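Local coordinates for Phospholipase/Carboxylesterase (PDB 4Q82), which probably hydrolyses carboxylic ester bonds in the manner of a serine hydrolase of the alpha/beta-hydrolase fold, on substrates that remain to be defined, at residues 52-56 with 67-73; 185-191 with 209-214; 85-91 with 103-109; 202-206 with 233-237. Residue numbers count along the deposited sequence, not the author numbering.

Overall arrangement
The four contacts sample an alpha/beta-hydrolase fold from one end to the other. Interactions 1 and 2 both build the central sheet: 52-56 with 67-73 forms the partly exposed antiparallel edge, rich in charged and aromatic side chains, whereas 185-191 with 209-214 is a fully buried parallel pair with mostly apolar side chains. Interaction 3, buried between them, relies on van der Waals contact beside the modified serine at position 165 and touches interaction 1 through W68. Interaction 4, peripheral and on the opposite side of the chain's centre from interactions 1 and 3, has C203 exposed but L205, A206, L233 and C236 buried; a disulfide replaces backbone pairing, and I210 of interaction 2 packs on L233.

Interaction 1 of 4, residues 52-56 with 67-73; sequences RLSVR and FWEYLPP
W68 presents one ring face to V55, whose CG2 lies 4.0 Å from the centroid of the six-membered ring (CH-pi); V55 is p, W68 m with chi2 96°. L53 CG approaches W68 CE3 at 3.7 Å on that face of the sheet. Strands 53-56 and 67-70 form a beta hairpin with a ten-residue connection, axes 4.6 Å apart and directions 152° apart. L53-Y70 and V55-W68 are antiparallel non-hydrogen-bonded pairs. S54-E69 is a hydrogen-bonded pair (S54 N to E69 O and E69 N to S54 O, each 2.8 Å), as is R56-F67 (R56 N to F67 O 2.8 Å, F67 N to R56 O 2.9 Å). L71 N to R52 O, 3.2 Å, prolongs the ladder. On the other face R56 CB sits 3.6 Å from the F67 ring centroid, while R56 NE and NH2 grip E69 OE1 and OE2 at 3.0 Å each; Y152 also bonds E69. R52 (m, t, m) donates NH2 to Y70 OH at 2.8 Å, and its NH1 forms a salt bridge with D45. Apolar contacts predominate beside W68 in this outermost hairpin; the E69 face pairs a CH-pi contact with a bidentate salt bridge, so both supplement the backbone.

Interaction 2 of 4, residues 185-191 with 209-214; sequences AAAVLIA and PIWGFH
Parallel strands 186-190 and 210-214 belong to a beta-alpha-beta crossover whose helix is 195-201; their axes run 4.8 Å apart at 14°. P209 opens the ladder: its O accepts A187 N at 3.0 Å, and its CD lies 3.2 Å from A185 O. I210 pairs with A187 (CA-CA 4.9 Å), and its CG2 meets L189 CD1 at 4.1 Å on the face packed against helix 167-178; I210 and L189 are both m, t. W211, opposite V188, donates its N to A187 O (3.0 Å) and accepts L189 N through its O (3.0 Å); its t side chain leads away from the neighbouring strand to T246 and W271. G212 faces L189, its CA 3.3 Å from L189 O. F213 N then bonds L189 O at 3.1 Å and F213 O receives A191 N at 2.8 Å, while the F213 side chain, chi1 m, brings CE1 to 3.9 Å from V188 CG1 and I190 CG1 meets F213 CB at 3.9 Å, toward helices 257-260 and 268-273. Last comes H214, held by T226 and V221. A191, with phi 61° and psi 39°, turns out of the strand, placing its CA over the H214 imidazole, 3.6 Å from the ring centroid.

Interaction 3 of 4, residues 85-91 with 103-109; sequences FWHGIGE and VLANGPP
Segment 85-91 leaves strand 80-86 at W86, stays extended through H87 and G88, then folds into a 3-10 turn at 89-90 closed by E91 N to G88 O, 3.0 Å. Segment 103-109 has helical angles at 103-105, opens at N106 (phi -138°, psi 161°) and passes through G107 (phi 79°, psi -170°) to the helical residues P108 and P109. The two segments approach at E91-V103 (CA-CA 5.4 Å) and again at F85-P108 (7.3 Å), without pairing as strands. F85, in the t rotamer with chi2 75°, fills the second gap: P108 CD stands 3.8 Å from its ring centroid, over the face, in a CH-pi contact, and P109 CD touches F85 CD2 at 3.5 Å. G107 CA is 4.0 Å from F85 CZ; a CB there would collide with the ring. The His-Gly sequence after this strand suits the oxyanion-hole loop of an alpha/beta hydrolase; consistent with that, I89 N bonds the sulfonylated serine at position 165. H87, chi1 p, donates ND1 to G88 O, 2.7 Å, and its NE2 bonds the backbone N of H130, while its CD2 meets V103 CG2 at 3.9 Å. E91 (m, p) lays CG 4.0 Å from A105 CB; its OE1 and N106 OD1, 3.4 Å apart, are two acceptors that merely adjoin.

Interaction 4 of 4, residues 202-206 with 233-237; sequences GCDLA and LIACA
G202, with phi 55° and psi -137°, is where the chain leaves the helical conformation of 195-201, and its O accepts L205 N at 2.9 Å to start a 3-10 turn. C203 follows, its SG bonded to C236 SG at 2.0 Å; both cysteines are m, chi3 is -88°, and their CA atoms lie 5.6 Å apart. Within the alpha/beta-hydrolase fold this disulfide ties the loop running from helix 195-201 into strand 210-215 to the residue that follows helix 224-235, where C236 turns extended (psi 139°) while its N still reaches L233 O at 3.1 Å. L205 comes next, t, p, its CB 3.8 Å from L233 CD2 and its side chain also touching L179 and A197. A206, whose N bonds C203 O at 3.0 Å, points its CB toward the helix end, meeting both L233 CD2 and C236 CB at 3.8 Å; L233, m, t, brings CD2 to within 3.5 Å of A206 N.

Interaction 1 of 4, residues 52-56 with 67-73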
loop_
_atom_site.group_PDB
_atom_site.type_symbol
_atom_site.label_atom_id
_atom_site.label_comp_id
_atom_site.label_asym_id
_atom_site.label_seq_id
_atom_site.Cartn_x
_atom_site.Cartn_y
_atom_site.Cartn_z
ATOM N N ARG A 52 17.779 -7.477 -3.808
ATOM C CA ARG A 52 17.298 -7.593 -2.432
ATOM C C ARG A 52 15.827 -7.980 -2.377
ATOM O O ARG A 52 15.151 -7.723 -1.390
ATOM C CB ARG A 52 17.531 -6.277 -1.679
ATOM C CG ARG A 52 19.025 -5.885 -1.565
ATOM C CD ARG A 52 19.211 -4.492 -0.958
ATOM N NE ARG A 52 18.562 -3.476 -1.786
ATOM C CZ ARG A 52 19.120 -2.909 -2.852
ATOM N NH1 ARG A 52 20.354 -3.240 -3.223
ATOM N NH2 ARG A 52 18.435 -2.030 -3.555
ATOM N N LEU A 53 15.344 -8.605 -3.441
ATOM C CA LEU A 53 13.961 -9.096 -3.497
ATOM C C LEU A 53 13.940 -10.594 -3.250
ATOM O O LEU A 53 14.604 -11.338 -3.981
ATOM C CB LEU A 53 13.358 -8.787 -4.859
ATOM C CG LEU A 53 11.946 -9.334 -5.109
ATOM C CD1 LEU A 53 10.967 -8.623 -4.170
ATOM C CD2 LEU A 53 11.568 -9.112 -6.573
ATOM N N SER A 54 13.220 -11.038 -2.220
ATOM C CA SER A 54 13.166 -12.461 -1.863
ATOM C C SER A 54 11.734 -12.958 -1.730
ATOM O O SER A 54 10.889 -12.274 -1.147
ATOM C CB SER A 54 13.891 -12.727 -0.547
ATOM O OG SER A 54 15.228 -12.270 -0.615
ATOM N N VAL A 55 11.471 -14.154 -2.251
ATOM C CA VAL A 55 10.151 -14.765 -2.133
ATOM C C VAL A 55 10.029 -15.421 -0.763
ATOM O O VAL A 55 10.967 -16.074 -0.273
ATOM C CB VAL A 55 9.904 -15.791 -3.272
ATOM C CG1 VAL A 55 10.700 -17.077 -3.046
ATOM C CG2 VAL A 55 8.411 -16.076 -3.443
ATOM N N ARG A 56 8.887 -15.224 -0.117
ATOM C CA ARG A 56 8.648 -15.798 1.206
ATOM C C ARG A 56 7.329 -16.548 1.176
ATOM O O ARG A 56 6.288 -16.009 1.555
ATOM C CB ARG A 56 8.630 -14.717 2.280
ATOM C CG ARG A 56 9.912 -13.896 2.355
ATOM C CD ARG A 56 11.052 -14.707 2.988
ATOM N NE ARG A 56 12.264 -13.890 3.050
ATOM C CZ ARG A 56 13.499 -14.346 2.860
ATOM N NH1 ARG A 56 13.711 -15.632 2.610
ATOM N NH2 ARG A 56 14.533 -13.513 2.930
ATOM N N PHE A 67 4.491 -13.857 0.663
ATOM C CA PHE A 67 4.777 -12.466 0.276
ATOM C C PHE A 67 6.143 -12.305 -0.359
ATOM O O PHE A 67 7.037 -13.149 -0.175
ATOM C CB PHE A 67 4.661 -11.529 1.488
ATOM C CG PHE A 67 5.672 -11.788 2.581
ATOM C CD1 PHE A 67 5.460 -12.783 3.528
ATOM C CD2 PHE A 67 6.820 -11.002 2.687
ATOM C CE1 PHE A 67 6.384 -13.004 4.548
ATOM C CE2 PHE A 67 7.753 -11.224 3.704
ATOM C CZ PHE A 67 7.528 -12.223 4.633
ATOM N N TRP A 68 6.294 -11.212 -1.110
ATOM C CA TRP A 68 7.597 -10.758 -1.594
ATOM C C TRP A 68 8.206 -9.818 -0.581
ATOM O O TRP A 68 7.549 -8.893 -0.121
ATOM C CB TRP A 68 7.494 -10.025 -2.949
ATOM C CG TRP A 68 7.168 -10.957 -4.071
ATOM C CD1 TRP A 68 5.934 -11.217 -4.591
ATOM C CD2 TRP A 68 8.082 -11.816 -4.757
ATOM N NE1 TRP A 68 6.026 -12.166 -5.590
ATOM C CE2 TRP A 68 7.338 -12.543 -5.713
ATOM C CE3 TRP A 68 9.465 -12.024 -4.670
ATOM C CZ2 TRP A 68 7.924 -13.468 -6.570
ATOM C CZ3 TRP A 68 10.056 -12.940 -5.537
ATOM C CH2 TRP A 68 9.286 -13.651 -6.469
ATOM N N GLU A 69 9.475 -10.048 -0.261
ATOM C CA GLU A 69 10.212 -9.219 0.683
ATOM C C GLU A 69 11.270 -8.424 -0.053
ATOM O O GLU A 69 12.145 -9.000 -0.706
ATOM C CB GLU A 69 10.851 -10.097 1.761
ATOM C CG GLU A 69 11.846 -9.413 2.648
ATOM C CD GLU A 69 12.774 -10.430 3.286
ATOM O OE1 GLU A 69 12.363 -11.114 4.261
ATOM O OE2 GLU A 69 13.906 -10.565 2.779
ATOM N N TYR A 70 11.161 -7.101 0.014
ATOM C CA TYR A 70 12.210 -6.218 -0.488
ATOM C C TYR A 70 12.863 -5.469 0.673
ATOM O O TYR A 70 12.175 -4.802 1.454
ATOM C CB TYR A 70 11.680 -5.190 -1.515
ATOM C CG TYR A 70 12.774 -4.183 -1.840
ATOM C CD1 TYR A 70 13.886 -4.563 -2.593
ATOM C CD2 TYR A 70 12.727 -2.880 -1.350
ATOM C CE1 TYR A 70 14.905 -3.652 -2.896
ATOM C CE2 TYR A 70 13.763 -1.960 -1.630
ATOM C CZ TYR A 70 14.836 -2.363 -2.406
ATOM O OH TYR A 70 15.850 -1.476 -2.686
ATOM N N LEU A 71 14.187 -5.573 0.776
ATOM C CA LEU A 71 14.940 -4.849 1.796
ATOM C C LEU A 71 15.739 -3.732 1.137
ATOM O O LEU A 71 16.343 -3.924 0.078
ATOM C CB LEU A 71 15.866 -5.795 2.570
ATOM C CG LEU A 71 15.186 -6.997 3.227
ATOM C CD1 LEU A 71 16.241 -7.909 3.837
ATOM C CD2 LEU A 71 14.173 -6.567 4.267
ATOM N N PRO A 72 15.701 -2.536 1.739
ATOM C CA PRO A 72 16.389 -1.371 1.195
ATOM C C PRO A 72 17.888 -1.476 1.468
ATOM O O PRO A 72 18.295 -2.266 2.311
ATOM C CB PRO A 72 15.776 -0.205 1.973
ATOM C CG PRO A 72 15.474 -0.806 3.308
ATOM C CD PRO A 72 14.988 -2.217 2.990
ATOM N N PRO A 73 18.694 -0.685 0.762
ATOM C CA PRO A 73 20.152 -0.757 0.914
ATOM C C PRO A 73 20.658 -0.676 2.355
ATOM O O PRO A 73 21.557 -1.438 2.726
ATOM C CB PRO A 73 20.629 0.444 0.105
ATOM C CG PRO A 73 19.636 0.508 -1.015
ATOM C CD PRO A 73 18.306 0.144 -0.389
HETATM O O HOH W 1 15.130 -9.794 0.554
#

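Interaction 2 of 4, residues 185-191 with 209-214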
loop_
_atom_site.group_PDB
_atom_site.type_symbol
_atom_site.label_atom_id
_atom_site.label_comp_id
_atom_site.label_asym_id
_atom_site.label_seq_id
_atom_site.Cartn_x
_atom_site.Cartn_y
_atom_site.Cartn_z
ATOM N N ALA A 185 0.999 5.242 9.592
ATOM C CA ALA A 185 1.288 6.663 9.485
ATOM C C ALA A 185 0.614 7.332 8.293
ATOM O O ALA A 185 0.409 8.540 8.310
ATOM C CB ALA A 185 2.800 6.883 9.393
ATOM N N ALA A 186 0.321 6.564 7.245
ATOM C CA ALA A 186 -0.308 7.113 6.020
ATOM C C ALA A 186 -0.688 5.991 5.071
ATOM O O ALA A 186 -0.155 4.881 5.177
ATOM C CB ALA A 186 0.621 8.091 5.297
ATOM N N ALA A 187 -1.581 6.301 4.124
ATOM C CA ALA A 187 -1.974 5.346 3.088
ATOM C C ALA A 187 -2.063 5.998 1.717
ATOM O O ALA A 187 -2.457 7.158 1.583
ATOM C CB ALA A 187 -3.351 4.685 3.437
ATOM N N VAL A 188 -1.741 5.212 0.687
ATOM C CA VAL A 188 -1.920 5.620 -0.697
ATOM C C VAL A 188 -2.818 4.564 -1.312
ATOM O O VAL A 188 -2.427 3.411 -1.431
ATOM C CB VAL A 188 -0.584 5.703 -1.463
ATOM C CG1 VAL A 188 -0.834 5.853 -2.969
ATOM C CG2 VAL A 188 0.268 6.903 -0.957
ATOM N N LEU A 189 -4.039 4.950 -1.655
ATOM C CA LEU A 189 -5.073 3.973 -2.001
ATOM C C LEU A 189 -5.564 4.269 -3.400
ATOM O O LEU A 189 -6.129 5.342 -3.649
ATOM C CB LEU A 189 -6.229 4.032 -0.999
ATOM C CG LEU A 189 -5.761 3.795 0.439
ATOM C CD1 LEU A 189 -6.950 3.876 1.422
ATOM C CD2 LEU A 189 -5.053 2.447 0.528
ATOM N N ILE A 190 -5.357 3.329 -4.312
ATOM C CA ILE A 190 -5.627 3.592 -5.726
ATOM C C ILE A 190 -6.775 2.729 -6.246
ATOM O O ILE A 190 -6.704 1.493 -6.141
ATOM C CB ILE A 190 -4.363 3.289 -6.563
ATOM C CG1 ILE A 190 -3.188 4.161 -6.082
ATOM C CG2 ILE A 190 -4.611 3.516 -8.088
ATOM C CD1 ILE A 190 -1.829 3.513 -6.426
ATOM N N ALA A 191 -7.789 3.376 -6.831
ATOM C CA ALA A 191 -8.902 2.693 -7.537
ATOM C C ALA A 191 -9.675 1.765 -6.594
ATOM O O ALA A 191 -10.080 0.649 -6.989
ATOM C CB ALA A 191 -8.382 1.910 -8.752
ATOM N N PRO A 209 -3.559 10.248 7.423
ATOM C CA PRO A 209 -3.259 10.897 6.144
ATOM C C PRO A 209 -3.494 9.922 5.002
ATOM O O PRO A 209 -2.971 8.801 5.055
ATOM C CB PRO A 209 -1.765 11.270 6.253
ATOM C CG PRO A 209 -1.401 11.086 7.700
ATOM C CD PRO A 209 -2.358 10.060 8.257
ATOM N N ILE A 210 -4.298 10.319 4.018
ATOM C CA ILE A 210 -4.586 9.461 2.878
ATOM C C ILE A 210 -4.442 10.229 1.557
ATOM O O ILE A 210 -4.866 11.389 1.446
ATOM C CB ILE A 210 -6.018 8.856 2.961
ATOM C CG1 ILE A 210 -6.221 8.146 4.305
ATOM C CG2 ILE A 210 -6.236 7.899 1.754
ATOM C CD1 ILE A 210 -7.673 7.642 4.545
ATOM N N TRP A 211 -3.812 9.592 0.574
ATOM C CA TRP A 211 -3.808 10.108 -0.788
ATOM C C TRP A 211 -4.539 9.091 -1.651
ATOM O O TRP A 211 -4.070 7.958 -1.840
ATOM C CB TRP A 211 -2.379 10.334 -1.284
ATOM C CG TRP A 211 -2.259 11.125 -2.563
ATOM C CD1 TRP A 211 -3.248 11.416 -3.460
ATOM C CD2 TRP A 211 -1.059 11.716 -3.069
ATOM N NE1 TRP A 211 -2.720 12.163 -4.513
ATOM C CE2 TRP A 211 -1.380 12.366 -4.277
ATOM C CE3 TRP A 211 0.266 11.764 -2.604
ATOM C CZ2 TRP A 211 -0.422 13.058 -5.037
ATOM C CZ3 TRP A 211 1.224 12.444 -3.355
ATOM C CH2 TRP A 211 0.873 13.088 -4.559
ATOM N N GLY A 212 -5.711 9.480 -2.150
ATOM C CA GLY A 212 -6.515 8.592 -2.974
ATOM C C GLY A 212 -6.360 8.957 -4.441
ATOM O O GLY A 212 -6.265 10.152 -4.790
ATOM N N PHE A 213 -6.320 7.933 -5.290
ATOM C CA PHE A 213 -6.133 8.080 -6.753
ATOM C C PHE A 213 -7.222 7.327 -7.479
ATOM O O PHE A 213 -7.543 6.198 -7.075
ATOM C CB PHE A 213 -4.804 7.480 -7.232
ATOM C CG PHE A 213 -3.593 8.251 -6.827
ATOM C CD1 PHE A 213 -3.076 8.140 -5.540
ATOM C CD2 PHE A 213 -2.962 9.071 -7.750
ATOM C CE1 PHE A 213 -1.924 8.862 -5.153
ATOM C CE2 PHE A 213 -1.803 9.816 -7.386
ATOM C CZ PHE A 213 -1.288 9.698 -6.093
ATOM N N HIS A 214 -7.744 7.877 -8.587
ATOM C CA HIS A 214 -8.749 7.102 -9.341
ATOM C C HIS A 214 -8.796 7.654 -10.768
ATOM O O HIS A 214 -8.609 8.857 -10.961
ATOM C CB HIS A 214 -10.137 7.200 -8.690
ATOM C CG HIS A 214 -10.921 5.904 -8.691
ATOM N ND1 HIS A 214 -11.285 5.282 -7.516
ATOM C CD2 HIS A 214 -11.410 5.125 -9.697
ATOM C CE1 HIS A 214 -11.957 4.172 -7.789
ATOM N NE2 HIS A 214 -12.050 4.053 -9.104
#

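Interaction 3 of 4, residues 85-91 with 103-109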
loop_
_atom_site.group_PDB
_atom_site.type_symbol
_atom_site.label_atom_id
_atom_site.label_comp_id
_atom_site.label_asym_id
_atom_site.label_seq_id
_atom_site.Cartn_x
_atom_site.Cartn_y
_atom_site.Cartn_z
ATOM N N PHE A 85 2.226 -3.397 0.598
ATOM C CA PHE A 85 1.458 -3.183 -0.639
ATOM C C PHE A 85 0.533 -4.371 -0.908
ATOM O O PHE A 85 0.990 -5.529 -0.869
ATOM C CB PHE A 85 2.402 -2.996 -1.838
ATOM C CG PHE A 85 1.723 -3.267 -3.172
ATOM C CD1 PHE A 85 0.840 -2.335 -3.707
ATOM C CD2 PHE A 85 1.940 -4.463 -3.855
ATOM C CE1 PHE A 85 0.175 -2.573 -4.954
ATOM C CE2 PHE A 85 1.297 -4.724 -5.066
ATOM C CZ PHE A 85 0.409 -3.775 -5.628
ATOM N N TRP A 86 -0.748 -4.088 -1.200
ATOM C CA TRP A 86 -1.742 -5.126 -1.509
ATOM C C TRP A 86 -2.182 -5.055 -2.972
ATOM O O TRP A 86 -2.690 -4.026 -3.442
ATOM C CB TRP A 86 -2.962 -4.993 -0.574
ATOM C CG TRP A 86 -2.592 -5.213 0.840
ATOM C CD1 TRP A 86 -2.123 -4.278 1.725
ATOM C CD2 TRP A 86 -2.619 -6.456 1.545
ATOM N NE1 TRP A 86 -1.858 -4.875 2.936
ATOM C CE2 TRP A 86 -2.143 -6.209 2.848
ATOM C CE3 TRP A 86 -2.997 -7.756 1.198
ATOM C CZ2 TRP A 86 -2.060 -7.206 3.816
ATOM C CZ3 TRP A 86 -2.882 -8.764 2.164
ATOM C CH2 TRP A 86 -2.435 -8.471 3.459
ATOM N N HIS A 87 -2.002 -6.176 -3.671
ATOM C CA HIS A 87 -2.276 -6.304 -5.097
ATOM C C HIS A 87 -3.781 -6.338 -5.443
ATOM O O HIS A 87 -4.655 -6.406 -4.559
ATOM C CB HIS A 87 -1.592 -7.586 -5.593
ATOM C CG HIS A 87 -2.174 -8.823 -4.982
ATOM N ND1 HIS A 87 -3.380 -9.352 -5.398
ATOM C CD2 HIS A 87 -1.738 -9.621 -3.973
ATOM C CE1 HIS A 87 -3.659 -10.429 -4.677
ATOM N NE2 HIS A 87 -2.680 -10.617 -3.810
ATOM N N GLY A 88 -4.080 -6.332 -6.738
ATOM C CA GLY A 88 -5.457 -6.403 -7.181
ATOM C C GLY A 88 -5.947 -7.828 -7.398
ATOM O O GLY A 88 -5.179 -8.791 -7.332
ATOM N N ILE A 89 -7.234 -7.967 -7.705
ATOM C CA ILE A 89 -7.870 -9.301 -7.686
ATOM C C ILE A 89 -7.275 -10.270 -8.724
ATOM O O ILE A 89 -7.280 -11.506 -8.533
ATOM C CB ILE A 89 -9.407 -9.156 -7.873
ATOM C CG1 ILE A 89 -10.166 -10.362 -7.311
ATOM C CG2 ILE A 89 -9.753 -8.867 -9.341
ATOM C CD1 ILE A 89 -11.679 -10.097 -7.190
ATOM N N GLY A 90 -6.729 -9.730 -9.807
ATOM C CA GLY A 90 -6.156 -10.569 -10.847
ATOM C C GLY A 90 -4.948 -11.339 -10.365
ATOM O O GLY A 90 -4.547 -12.360 -10.942
ATOM N N GLU A 91 -4.344 -10.850 -9.298
ATOM C CA GLU A 91 -3.112 -11.447 -8.835
ATOM C C GLU A 91 -3.307 -12.314 -7.575
ATOM O O GLU A 91 -2.320 -12.739 -6.974
ATOM C CB GLU A 91 -2.072 -10.335 -8.603
ATOM C CG GLU A 91 -1.554 -9.732 -9.911
ATOM C CD GLU A 91 -2.616 -8.976 -10.719
ATOM O OE1 GLU A 91 -3.221 -8.025 -10.192
ATOM O OE2 GLU A 91 -2.849 -9.346 -11.891
ATOM N N VAL A 103 2.054 -11.773 -8.340
ATOM C CA VAL A 103 2.053 -10.506 -7.613
ATOM C C VAL A 103 3.072 -9.532 -8.222
ATOM O O VAL A 103 2.970 -8.311 -8.022
ATOM C CB VAL A 103 2.315 -10.739 -6.082
ATOM C CG1 VAL A 103 2.416 -9.427 -5.309
ATOM C CG2 VAL A 103 1.225 -11.636 -5.462
ATOM N N LEU A 104 4.014 -10.039 -9.021
ATOM C CA LEU A 104 4.990 -9.161 -9.660
ATOM C C LEU A 104 4.403 -8.324 -10.811
ATOM O O LEU A 104 5.100 -7.477 -11.377
ATOM C CB LEU A 104 6.185 -9.964 -10.191
ATOM C CG LEU A 104 6.935 -10.817 -9.173
ATOM C CD1 LEU A 104 8.049 -11.589 -9.893
ATOM C CD2 LEU A 104 7.505 -9.920 -8.061
ATOM N N ALA A 105 3.134 -8.554 -11.150
ATOM C CA ALA A 105 2.514 -7.908 -12.318
ATOM C C ALA A 105 2.406 -6.383 -12.202
ATOM O O ALA A 105 2.609 -5.655 -13.182
ATOM C CB ALA A 105 1.132 -8.478 -12.558
ATOM N N ASN A 106 2.072 -5.902 -11.016
ATOM C CA ASN A 106 1.777 -4.479 -10.832
ATOM C C ASN A 106 2.382 -3.927 -9.566
ATOM O O ASN A 106 2.662 -4.666 -8.623
ATOM C CB ASN A 106 0.242 -4.222 -10.733
ATOM C CG ASN A 106 -0.532 -4.754 -11.898
ATOM O OD1 ASN A 106 -1.514 -5.508 -11.726
ATOM N ND2 ASN A 106 -0.156 -4.340 -13.093
ATOM N N GLY A 107 2.517 -2.605 -9.503
ATOM C CA GLY A 107 2.836 -1.976 -8.239
ATOM C C GLY A 107 4.308 -2.064 -7.867
ATOM O O GLY A 107 5.142 -2.465 -8.677
ATOM N N PRO A 108 4.636 -1.680 -6.624
ATOM C CA PRO A 108 6.027 -1.713 -6.162
ATOM C C PRO A 108 6.778 -3.009 -6.509
ATOM O O PRO A 108 7.911 -2.884 -6.990
ATOM C CB PRO A 108 5.889 -1.538 -4.646
ATOM C CG PRO A 108 4.708 -0.585 -4.534
ATOM C CD PRO A 108 3.730 -1.122 -5.601
ATOM N N PRO A 109 6.177 -4.208 -6.303
ATOM C CA PRO A 109 7.023 -5.385 -6.579
ATOM C C PRO A 109 7.374 -5.532 -8.063
ATOM O O PRO A 109 8.427 -6.093 -8.391
ATOM C CB PRO A 109 6.165 -6.560 -6.078
ATOM C CG PRO A 109 4.737 -6.050 -6.148
ATOM C CD PRO A 109 4.875 -4.603 -5.720
#

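Interaction 4 of 4, residues 202-206 with 233-237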
loop_
_atom_site.group_PDB
_atom_site.type_symbol
_atom_site.label_atom_id
_atom_site.label_comp_id
_atom_site.label_asym_id
_atom_site.label_seq_id
_atom_site.Cartn_x
_atom_site.Cartn_y
_atom_site.Cartn_z
ATOM N N GLY A 202 -16.728 9.382 9.250
ATOM C CA GLY A 202 -16.686 10.813 8.975
ATOM C C GLY A 202 -15.326 11.412 9.287
ATOM O O GLY A 202 -14.299 10.800 9.006
ATOM N N CYS A 203 -15.298 12.583 9.921
ATOM C CA CYS A 203 -14.025 13.269 10.099
ATOM C C CYS A 203 -13.085 12.567 11.080
ATOM O O CYS A 203 -11.906 12.904 11.142
ATOM C CB CYS A 203 -14.269 14.715 10.512
ATOM S SG CYS A 203 -14.975 15.642 9.121
ATOM N N ASP A 204 -13.570 11.563 11.804
ATOM C CA ASP A 204 -12.653 10.737 12.601
ATOM C C ASP A 204 -11.605 10.078 11.706
ATOM O O ASP A 204 -10.457 9.895 12.106
ATOM C CB ASP A 204 -13.402 9.663 13.390
ATOM C CG ASP A 204 -14.298 10.249 14.487
ATOM O OD1 ASP A 204 -14.213 11.465 14.767
ATOM O OD2 ASP A 204 -15.073 9.477 15.086
ATOM N N LEU A 205 -12.007 9.703 10.494
ATOM C CA LEU A 205 -11.091 9.075 9.565
ATOM C C LEU A 205 -10.023 10.062 9.084
ATOM O O LEU A 205 -8.951 9.663 8.647
ATOM C CB LEU A 205 -11.867 8.505 8.386
ATOM C CG LEU A 205 -11.137 7.765 7.268
ATOM C CD1 LEU A 205 -10.361 6.597 7.820
ATOM C CD2 LEU A 205 -12.159 7.290 6.267
ATOM N N ALA A 206 -10.306 11.353 9.194
ATOM C CA ALA A 206 -9.382 12.372 8.680
ATOM C C ALA A 206 -8.119 12.511 9.541
ATOM O O ALA A 206 -7.207 13.282 9.213
ATOM C CB ALA A 206 -10.091 13.714 8.557
ATOM N N LEU A 233 -13.046 13.914 3.376
ATOM C CA LEU A 233 -11.911 14.023 4.265
ATOM C C LEU A 233 -11.231 15.383 4.111
ATOM O O LEU A 233 -10.825 15.990 5.099
ATOM C CB LEU A 233 -10.910 12.906 3.996
ATOM C CG LEU A 233 -11.382 11.488 4.355
ATOM C CD1 LEU A 233 -10.392 10.495 3.747
ATOM C CD2 LEU A 233 -11.477 11.344 5.874
ATOM N N ILE A 234 -11.114 15.852 2.868
ATOM C CA ILE A 234 -10.511 17.164 2.591
ATOM C C ILE A 234 -11.351 18.277 3.220
ATOM O O ILE A 234 -10.803 19.257 3.737
ATOM C CB ILE A 234 -10.342 17.378 1.063
ATOM C CG1 ILE A 234 -9.165 16.543 0.564
ATOM C CG2 ILE A 234 -10.082 18.839 0.716
ATOM C CD1 ILE A 234 -9.128 16.360 -0.932
ATOM N N ALA A 235 -12.675 18.120 3.208
ATOM C CA ALA A 235 -13.555 19.135 3.783
ATOM C C ALA A 235 -13.521 19.151 5.319
ATOM O O ALA A 235 -13.966 20.120 5.948
ATOM C CB ALA A 235 -14.999 18.932 3.288
ATOM N N CYS A 236 -12.991 18.092 5.930
ATOM C CA CYS A 236 -12.942 18.028 7.386
ATOM C C CYS A 236 -12.066 19.142 7.944
ATOM O O CYS A 236 -11.000 19.440 7.406
ATOM C CB CYS A 236 -12.434 16.670 7.860
ATOM S SG CYS A 236 -13.640 15.333 7.608
ATOM N N ALA A 237 -12.529 19.745 9.031
ATOM C CA ALA A 237 -11.851 20.895 9.639
ATOM C C ALA A 237 -10.475 20.539 10.208
ATOM O O ALA A 237 -10.245 19.407 10.654
ATOM C CB ALA A 237 -12.738 21.498 10.743
#